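Local coordinates for protein putative oxidoreductase FAD-binding subunit (PDB 4ZOH) that binds FAD and probably serves as the electron-transferring flavoprotein subunit of a molybdopterin-dependent oxidoreductase related to carbon monoxide dehydrogenase, at residues 238-243 with 266-271; 187-192 with 262-267; 191-196 with 205-210. All coordinates share one frame; numbering follows the deposited sequence.

Contact 1: 238-243 with 266-271; sequences KAATRA and VLTKRA
Thr268 meets Ala240 and Ala243 on one side of helix 238-243. Its CG2 methyl lies 3.9 Å from Ala240 CA and 4.0 Å from Ala243 CB, so it touches backbone at one residue and a methyl at the other. With chi1 at -56° this methyl is anti to the backbone N of Thr268, which leaves OG1 beside that N and near the preceding turn, where it hydrogen-bonds Val264 O. The hydroxyl is thus satisfied within its own helix even though it is buried, and it also packs against Ala243, with OG1 3.4 Å from Ala243 CB. The alanines present nothing longer than a methyl, and Ala240 and Thr268 bring their CA atoms to 5.2 Å. The helix axes approach to 8.1 Å, running roughly antiparallel at 139°, and no hydrogen bond joins the two segments. Ala240 CB forms the outer margin of this close packing, 3.8 Å from Lys269 N and 3.9 Å from Lys269 CB. The loose, solvent side begins beyond that CB, where the lysine chain runs out extended and leads away from the partner helix; its ammonium makes a long, weak ion pair with Glu237. Both helices belong to the C-terminal domain of the flavoprotein. Helix 220-226 also packs on helix 233-243, Leu226 on Ala239 and Ala222 on Ala243, while helix 257-276 sets Leu267 and Thr268 on strand 189-198 and, through Arg270, reaches an acidic side chain of another protein subunit.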
loop_
_atom_site.group_PDB
_atom_site.type_symbol
_atom_site.label_atom_id
_atom_site.label_comp_id
_atom_site.label_asym_id
_atom_site.label_seq_id
_atom_site.Cartn_x
_atom_site.Cartn_y
_atom_site.Cartn_z
ATOM N N LYS B 238 -67.952 3.114 -8.190
ATOM C CA LYS B 238 -68.428 1.802 -7.822
ATOM C C LYS B 238 -67.439 0.707 -8.230
ATOM O O LYS B 238 -67.241 -0.243 -7.469
ATOM C CB LYS B 238 -69.859 1.532 -8.370
ATOM C CG LYS B 238 -70.484 0.358 -7.602
ATOM C CD LYS B 238 -71.985 0.129 -7.711
ATOM C CE LYS B 238 -72.307 -0.994 -6.721
ATOM N NZ LYS B 238 -73.275 -2.009 -7.229
ATOM N N ALA B 239 -66.855 0.811 -9.434
ATOM C CA ALA B 239 -65.901 -0.193 -9.918
ATOM C C ALA B 239 -64.662 -0.186 -9.039
ATOM O O ALA B 239 -64.165 -1.233 -8.649
ATOM C CB ALA B 239 -65.514 0.105 -11.336
ATOM N N ALA B 240 -64.214 1.014 -8.685
ATOM C CA ALA B 240 -63.010 1.195 -7.856
ATOM C C ALA B 240 -63.237 0.497 -6.493
ATOM O O ALA B 240 -62.369 -0.260 -6.015
ATOM C CB ALA B 240 -62.632 2.683 -7.698
ATOM N N THR B 241 -64.433 0.706 -5.921
ATOM C CA THR B 241 -64.910 -0.053 -4.733
ATOM C C THR B 241 -64.846 -1.547 -4.945
ATOM O O THR B 241 -64.280 -2.269 -4.105
ATOM C CB THR B 241 -66.332 0.427 -4.246
ATOM O OG1 THR B 241 -66.270 1.830 -4.046
ATOM C CG2 THR B 241 -66.753 -0.208 -2.904
ATOM N N ARG B 242 -65.355 -2.032 -6.073
ATOM C CA ARG B 242 -65.478 -3.495 -6.227
ATOM C C ARG B 242 -64.166 -4.203 -6.493
ATOM O O ARG B 242 -64.064 -5.440 -6.337
ATOM C CB ARG B 242 -66.523 -3.861 -7.288
ATOM C CG ARG B 242 -67.930 -3.511 -6.825
ATOM C CD ARG B 242 -68.958 -4.236 -7.620
ATOM N NE ARG B 242 -68.799 -5.648 -7.354
ATOM C CZ ARG B 242 -69.268 -6.584 -8.161
ATOM N NH1 ARG B 242 -69.063 -7.856 -7.855
ATOM N NH2 ARG B 242 -69.934 -6.236 -9.269
ATOM N N ALA B 243 -63.161 -3.432 -6.909
ATOM C CA ALA B 243 -61.799 -3.969 -7.112
ATOM C C ALA B 243 -61.232 -4.553 -5.769
ATOM O O ALA B 243 -60.510 -5.551 -5.769
ATOM C CB ALA B 243 -60.904 -2.852 -7.682
ATOM N N VAL B 266 -58.187 3.192 -4.506
ATOM C CA VAL B 266 -57.580 4.433 -4.919
ATOM C C VAL B 266 -56.881 4.277 -6.309
ATOM O O VAL B 266 -57.080 5.126 -7.196
ATOM C CB VAL B 266 -56.676 5.012 -3.798
ATOM C CG1 VAL B 266 -55.957 6.230 -4.313
ATOM C CG2 VAL B 266 -57.524 5.364 -2.531
ATOM N N LEU B 267 -56.142 3.170 -6.499
ATOM C CA LEU B 267 -55.333 2.966 -7.705
ATOM C C LEU B 267 -56.159 2.542 -8.922
ATOM O O LEU B 267 -55.838 2.969 -10.012
ATOM C CB LEU B 267 -54.113 2.034 -7.517
ATOM C CG LEU B 267 -52.869 2.280 -6.605
ATOM C CD1 LEU B 267 -51.552 1.648 -7.119
ATOM C CD2 LEU B 267 -52.654 3.705 -6.151
ATOM N N THR B 268 -57.175 1.695 -8.720
ATOM C CA THR B 268 -58.205 1.429 -9.745
ATOM C C THR B 268 -58.849 2.750 -10.208
ATOM O O THR B 268 -58.886 3.033 -11.391
ATOM C CB THR B 268 -59.245 0.470 -9.228
ATOM O OG1 THR B 268 -58.570 -0.713 -8.809
ATOM C CG2 THR B 268 -60.221 0.059 -10.283
ATOM N N LYS B 269 -59.261 3.608 -9.278
ATOM C CA LYS B 269 -59.831 4.885 -9.732
ATOM C C LYS B 269 -58.822 5.682 -10.562
ATOM O O LYS B 269 -59.204 6.252 -11.616
ATOM C CB LYS B 269 -60.396 5.715 -8.561
ATOM C CG LYS B 269 -61.196 6.915 -8.977
ATOM C CD LYS B 269 -61.768 7.641 -7.752
ATOM C CE LYS B 269 -62.274 9.021 -8.152
ATOM N NZ LYS B 269 -63.155 9.638 -7.139
ATOM N N ARG B 270 -57.561 5.775 -10.070
ATOM C CA ARG B 270 -56.485 6.535 -10.795
ATOM C C ARG B 270 -56.303 5.903 -12.207
ATOM O O ARG B 270 -56.245 6.604 -13.184
ATOM C CB ARG B 270 -55.168 6.476 -10.032
ATOM C CG ARG B 270 -55.090 7.407 -8.838
ATOM C CD ARG B 270 -53.889 7.045 -7.964
ATOM N NE ARG B 270 -53.651 8.171 -7.066
ATOM C CZ ARG B 270 -52.512 8.467 -6.435
ATOM N NH1 ARG B 270 -51.409 7.717 -6.574
ATOM N NH2 ARG B 270 -52.486 9.552 -5.671
ATOM N N ALA B 271 -56.367 4.577 -12.283
ATOM C CA ALA B 271 -56.170 3.824 -13.545
ATOM C C ALA B 271 -57.265 4.117 -14.591
ATOM O O ALA B 271 -56.940 4.517 -15.735
ATOM C CB ALA B 271 -56.069 2.350 -13.249
#

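Contact 2: 187-192 with 262-267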
loop_
_atom_site.group_PDB
_atom_site.type_symbol
_atom_site.label_atom_id
_atom_site.label_comp_id
_atom_site.label_asym_id
_atom_site.label_seq_id
_atom_site.Cartn_x
_atom_site.Cartn_y
_atom_site.Cartn_z
ATOM N N ALA B 187 -43.709 -2.918 -6.088
ATOM C CA ALA B 187 -45.071 -2.418 -5.772
ATOM C C ALA B 187 -45.560 -2.737 -4.361
ATOM O O ALA B 187 -45.447 -3.876 -3.945
ATOM C CB ALA B 187 -46.064 -2.974 -6.780
ATOM N N ILE B 188 -46.054 -1.718 -3.647
ATOM C CA ILE B 188 -46.888 -1.907 -2.458
ATOM C C ILE B 188 -48.277 -2.383 -2.955
ATOM O O ILE B 188 -48.853 -3.337 -2.428
ATOM C CB ILE B 188 -47.083 -0.606 -1.636
ATOM C CG1 ILE B 188 -45.779 -0.177 -0.912
ATOM C CG2 ILE B 188 -48.220 -0.809 -0.618
ATOM C CD1 ILE B 188 -45.714 1.288 -0.584
ATOM N N VAL B 189 -48.811 -1.689 -3.958
ATOM C CA VAL B 189 -49.995 -2.125 -4.708
ATOM C C VAL B 189 -49.747 -1.805 -6.204
ATOM O O VAL B 189 -49.250 -0.735 -6.526
ATOM C CB VAL B 189 -51.273 -1.401 -4.213
ATOM C CG1 VAL B 189 -52.438 -1.849 -5.085
ATOM C CG2 VAL B 189 -51.563 -1.699 -2.717
ATOM N N GLY B 190 -50.065 -2.721 -7.094
ATOM C CA GLY B 190 -50.047 -2.387 -8.518
ATOM C C GLY B 190 -51.365 -2.687 -9.217
ATOM O O GLY B 190 -51.913 -3.775 -9.059
ATOM N N VAL B 191 -51.854 -1.718 -10.009
ATOM C CA VAL B 191 -53.097 -1.908 -10.794
ATOM C C VAL B 191 -52.846 -1.590 -12.280
ATOM O O VAL B 191 -52.416 -0.459 -12.630
ATOM C CB VAL B 191 -54.313 -1.092 -10.270
ATOM C CG1 VAL B 191 -55.602 -1.481 -11.048
ATOM C CG2 VAL B 191 -54.530 -1.272 -8.772
ATOM N N ALA B 192 -53.040 -2.623 -13.103
ATOM C CA ALA B 192 -52.907 -2.521 -14.549
ATOM C C ALA B 192 -54.256 -2.539 -15.259
ATOM O O ALA B 192 -55.014 -3.511 -15.122
ATOM C CB ALA B 192 -52.039 -3.642 -15.120
ATOM N N LYS B 262 -57.681 -0.807 0.798
ATOM C CA LYS B 262 -58.115 0.553 0.514
ATOM C C LYS B 262 -57.370 1.156 -0.658
ATOM O O LYS B 262 -58.004 1.751 -1.550
ATOM C CB LYS B 262 -58.038 1.464 1.749
ATOM C CG LYS B 262 -59.019 1.091 2.879
ATOM C CD LYS B 262 -58.794 1.859 4.186
ATOM C CE LYS B 262 -59.101 3.356 4.017
ATOM N NZ LYS B 262 -58.653 4.217 5.157
ATOM N N MET B 263 -56.050 0.944 -0.719
ATOM C CA MET B 263 -55.290 1.434 -1.874
ATOM C C MET B 263 -55.677 0.793 -3.190
ATOM O O MET B 263 -55.493 1.429 -4.232
ATOM C CB MET B 263 -53.769 1.396 -1.646
ATOM C CG MET B 263 -53.417 2.322 -0.502
ATOM S SD MET B 263 -53.839 4.047 -0.707
ATOM C CE MET B 263 -55.299 4.333 0.348
ATOM N N VAL B 264 -56.237 -0.424 -3.175
ATOM C CA VAL B 264 -56.692 -1.011 -4.437
ATOM C C VAL B 264 -57.770 -0.092 -5.075
ATOM O O VAL B 264 -57.737 0.207 -6.302
ATOM C CB VAL B 264 -57.156 -2.451 -4.266
ATOM C CG1 VAL B 264 -57.956 -2.944 -5.467
ATOM C CG2 VAL B 264 -55.945 -3.332 -4.055
ATOM N N LYS B 265 -58.667 0.414 -4.226
ATOM C CA LYS B 265 -59.710 1.296 -4.709
ATOM C C LYS B 265 -59.116 2.595 -5.248
ATOM O O LYS B 265 -59.498 3.036 -6.319
ATOM C CB LYS B 265 -60.767 1.585 -3.628
ATOM C CG LYS B 265 -61.609 2.827 -3.916
ATOM C CD LYS B 265 -62.221 3.375 -2.633
ATOM C CE LYS B 265 -63.676 3.021 -2.581
ATOM N NZ LYS B 265 -64.338 4.128 -3.310
ATOM N N VAL B 266 -58.187 3.192 -4.506
ATOM C CA VAL B 266 -57.580 4.433 -4.919
ATOM C C VAL B 266 -56.881 4.277 -6.309
ATOM O O VAL B 266 -57.080 5.126 -7.196
ATOM C CB VAL B 266 -56.676 5.012 -3.798
ATOM C CG1 VAL B 266 -55.957 6.230 -4.313
ATOM C CG2 VAL B 266 -57.524 5.364 -2.531
ATOM N N LEU B 267 -56.142 3.170 -6.499
ATOM C CA LEU B 267 -55.333 2.966 -7.705
ATOM C C LEU B 267 -56.159 2.542 -8.922
ATOM O O LEU B 267 -55.838 2.969 -10.012
ATOM C CB LEU B 267 -54.113 2.034 -7.517
ATOM C CG LEU B 267 -52.869 2.280 -6.605
ATOM C CD1 LEU B 267 -51.552 1.648 -7.119
ATOM C CD2 LEU B 267 -52.654 3.705 -6.151
#
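Leu267 lays its CD1 methyl over one face of the carbonyl group of Val189, the flat group in this otherwise aliphatic contact, with CD1 3.4 Å from Val189 O and 4.0 Å from Val189 C. The edges of the backbone here serve the sheet: Val189 is hydrogen-bonded to Leu179 on one neighbouring strand, and Gly190 to Thr210 on the other. The two branches of Val189 are shared out along the helix. CG1, anti to the backbone N (chi1 177°), meets Val264 CG2 at 3.9 Å and also touches the Leu267 methyl, whereas CG2 abuts Met263 CB at 3.9 Å. The valine crosses both Met263 and Val264 at about a right angle, and beyond CB the methionine bends away from the strand. This is helix-on-sheet packing in the C-terminal domain: helix 257-276 lies on the antiparallel sheet, its 262-267 segment inclined 35° to strand 189-192 with the axes 8.4 Å apart. Residues alternate along the strand, so Val189 and Val191 face the helix while Gly190 lies between them. Val191 pushes CG2 against the root of the leucine side chain, 3.6 Å from Leu267 CB, and the same methyl lies more loosely beside the backbone, 4.3 Å from Val264 O. Val264 is also covered by Leu209 of the next strand and by Ala243 of helix 233-243, and a polar side chain of another protein subunit packs on Leu267.

Contact 3: 191-196 with 205-210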
loop_
_atom_site.group_PDB
_atom_site.type_symbol
_atom_site.label_atom_id
_atom_site.label_comp_id
_atom_site.label_asym_id
_atom_site.label_seq_id
_atom_site.Cartn_x
_atom_site.Cartn_y
_atom_site.Cartn_z
ATOM N N VAL B 191 -51.854 -1.718 -10.009
ATOM C CA VAL B 191 -53.097 -1.908 -10.794
ATOM C C VAL B 191 -52.846 -1.590 -12.280
ATOM O O VAL B 191 -52.416 -0.459 -12.630
ATOM C CB VAL B 191 -54.313 -1.092 -10.270
ATOM C CG1 VAL B 191 -55.602 -1.481 -11.048
ATOM C CG2 VAL B 191 -54.530 -1.272 -8.772
ATOM N N ALA B 192 -53.040 -2.623 -13.103
ATOM C CA ALA B 192 -52.907 -2.521 -14.549
ATOM C C ALA B 192 -54.256 -2.539 -15.259
ATOM O O ALA B 192 -55.014 -3.511 -15.122
ATOM C CB ALA B 192 -52.039 -3.642 -15.120
ATOM N N LEU B 193 -54.511 -1.502 -16.047
ATOM C CA LEU B 193 -55.806 -1.393 -16.705
ATOM C C LEU B 193 -55.655 -1.359 -18.235
ATOM O O LEU B 193 -54.783 -0.650 -18.769
ATOM C CB LEU B 193 -56.536 -0.119 -16.238
ATOM C CG LEU B 193 -58.047 -0.035 -16.630
ATOM C CD1 LEU B 193 -58.867 0.560 -15.497
ATOM C CD2 LEU B 193 -58.185 0.845 -17.867
ATOM N N LEU B 194 -56.528 -2.118 -18.894
ATOM C CA LEU B 194 -56.806 -1.962 -20.330
ATOM C C LEU B 194 -58.316 -1.829 -20.582
ATOM O O LEU B 194 -59.132 -2.587 -20.036
ATOM C CB LEU B 194 -56.329 -3.162 -21.095
ATOM C CG LEU B 194 -54.899 -3.142 -21.618
ATOM C CD1 LEU B 194 -54.512 -4.578 -21.838
ATOM C CD2 LEU B 194 -54.826 -2.345 -22.915
ATOM N N LEU B 195 -58.676 -0.874 -21.429
ATOM C CA LEU B 195 -60.071 -0.755 -21.864
ATOM C C LEU B 195 -60.121 -0.159 -23.247
ATOM O O LEU B 195 -59.194 0.599 -23.677
ATOM C CB LEU B 195 -60.889 0.109 -20.878
ATOM C CG LEU B 195 -60.619 1.627 -20.836
ATOM C CD1 LEU B 195 -61.303 2.321 -22.004
ATOM C CD2 LEU B 195 -61.115 2.287 -19.552
ATOM N N LYS B 196 -61.247 -0.449 -23.906
ATOM C CA LYS B 196 -61.549 0.109 -25.229
ATOM C C LYS B 196 -62.993 0.600 -25.275
ATOM O O LYS B 196 -63.945 -0.071 -24.798
ATOM C CB LYS B 196 -61.283 -0.928 -26.313
ATOM C CG LYS B 196 -61.441 -0.455 -27.769
ATOM C CD LYS B 196 -61.534 -1.728 -28.619
ATOM C CE LYS B 196 -61.564 -1.472 -30.117
ATOM N NZ LYS B 196 -60.481 -0.537 -30.503
ATOM N N VAL B 205 -62.991 -4.245 -20.911
ATOM C CA VAL B 205 -62.194 -3.716 -19.805
ATOM C C VAL B 205 -61.431 -4.854 -19.120
ATOM O O VAL B 205 -61.957 -5.943 -18.980
ATOM C CB VAL B 205 -63.007 -2.853 -18.832
ATOM C CG1 VAL B 205 -64.139 -3.675 -18.210
ATOM C CG2 VAL B 205 -62.098 -2.188 -17.789
ATOM N N ARG B 206 -60.155 -4.621 -18.788
ATOM C CA ARG B 206 -59.366 -5.637 -18.065
ATOM C C ARG B 206 -58.572 -4.982 -16.964
ATOM O O ARG B 206 -57.915 -3.957 -17.177
ATOM C CB ARG B 206 -58.452 -6.386 -19.030
ATOM C CG ARG B 206 -59.174 -7.119 -20.145
ATOM C CD ARG B 206 -58.567 -6.686 -21.462
ATOM N NE ARG B 206 -58.949 -7.519 -22.583
ATOM C CZ ARG B 206 -58.455 -8.715 -22.891
ATOM N NH1 ARG B 206 -57.501 -9.302 -22.168
ATOM N NH2 ARG B 206 -58.923 -9.349 -23.960
ATOM N N ILE B 207 -58.685 -5.548 -15.773
ATOM C CA ILE B 207 -58.034 -4.985 -14.594
ATOM C C ILE B 207 -57.186 -6.027 -13.855
ATOM O O ILE B 207 -57.713 -7.084 -13.414
ATOM C CB ILE B 207 -59.040 -4.321 -13.671
ATOM C CG1 ILE B 207 -59.833 -3.276 -14.463
ATOM C CG2 ILE B 207 -58.290 -3.673 -12.524
ATOM C CD1 ILE B 207 -60.885 -2.516 -13.688
ATOM N N GLY B 208 -55.861 -5.793 -13.790
ATOM C CA GLY B 208 -54.988 -6.764 -13.082
ATOM C C GLY B 208 -54.434 -6.199 -11.779
ATOM O O GLY B 208 -54.064 -5.026 -11.703
ATOM N N LEU B 209 -54.394 -7.042 -10.752
ATOM C CA LEU B 209 -53.893 -6.634 -9.477
ATOM C C LEU B 209 -52.668 -7.463 -9.113
ATOM O O LEU B 209 -52.676 -8.702 -9.120
ATOM C CB LEU B 209 -54.959 -6.775 -8.375
ATOM C CG LEU B 209 -56.344 -6.107 -8.432
ATOM C CD1 LEU B 209 -57.068 -6.418 -7.118
ATOM C CD2 LEU B 209 -56.311 -4.610 -8.751
ATOM N N THR B 210 -51.625 -6.739 -8.756
ATOM C CA THR B 210 -50.438 -7.340 -8.211
ATOM C C THR B 210 -50.138 -6.790 -6.813
ATOM O O THR B 210 -50.635 -5.711 -6.400
ATOM C CB THR B 210 -49.244 -7.212 -9.195
ATOM O OG1 THR B 210 -48.174 -8.065 -8.742
ATOM C CG2 THR B 210 -48.791 -5.750 -9.314
#
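Val191 divides its two methyls between partners on strand 205-210. CG2 lies 3.8 Å from Leu209 CD2, in side chains that point the same way, while CG1 approaches Ile207 CG2 at 3.8 Å from an oblique direction. Leu193 CD1 and Ile207 CG1, 4.1 Å apart, extend this apolar face, which helices 257-276 and 220-226 cover. The strands are the two arms of a beta hairpin, 189-198 and 201-210, in the middle of a four-stranded antiparallel sheet. Leu194 and Arg206 form one of its hydrogen-bonded pairs: Arg206 N donates to Leu194 O at 2.6 Å, and Leu194 N returns a 2.9 Å bond to Arg206 O. Ala192 and Gly208 repeat the pair of reciprocal N-H...O hydrogen bonds two residues along. On the sheet face opposite Val191, Arg206 is bent at chi2 (127°), which lets its CD rest 4.2 Å from Leu194 CB before the guanidinium turns to other partners. There NH1 meets Asp127 and Ala125 O, and NE pairs with Asp204, so several bonds fix the group's rotation. Leu194 packs on Phe174 and Tyr172.

How the contacts relate
From the N terminus, strand 189-198 opens both contact 2 and contact 3, which share Val191 and Ala192. Contact 3 closes first, at 205-210, folding the chain into a hairpin. The chain then passes through helix 220-226 to helix 233-243, where contact 1 opens. Helix 257-276 returns to close contact 2 at 262-267 and, one turn on, contact 1 at 266-271. The short loop of contact 3 thus lies within the long one of contact 2, whereas contact 1 opens inside that long loop and ends just past it, sharing Val266 and Leu267. Hairpin, helix 233-243 and C-terminal helix are thereby tied together, with Leu209 of contact 3 touching both Val264 and Ala243.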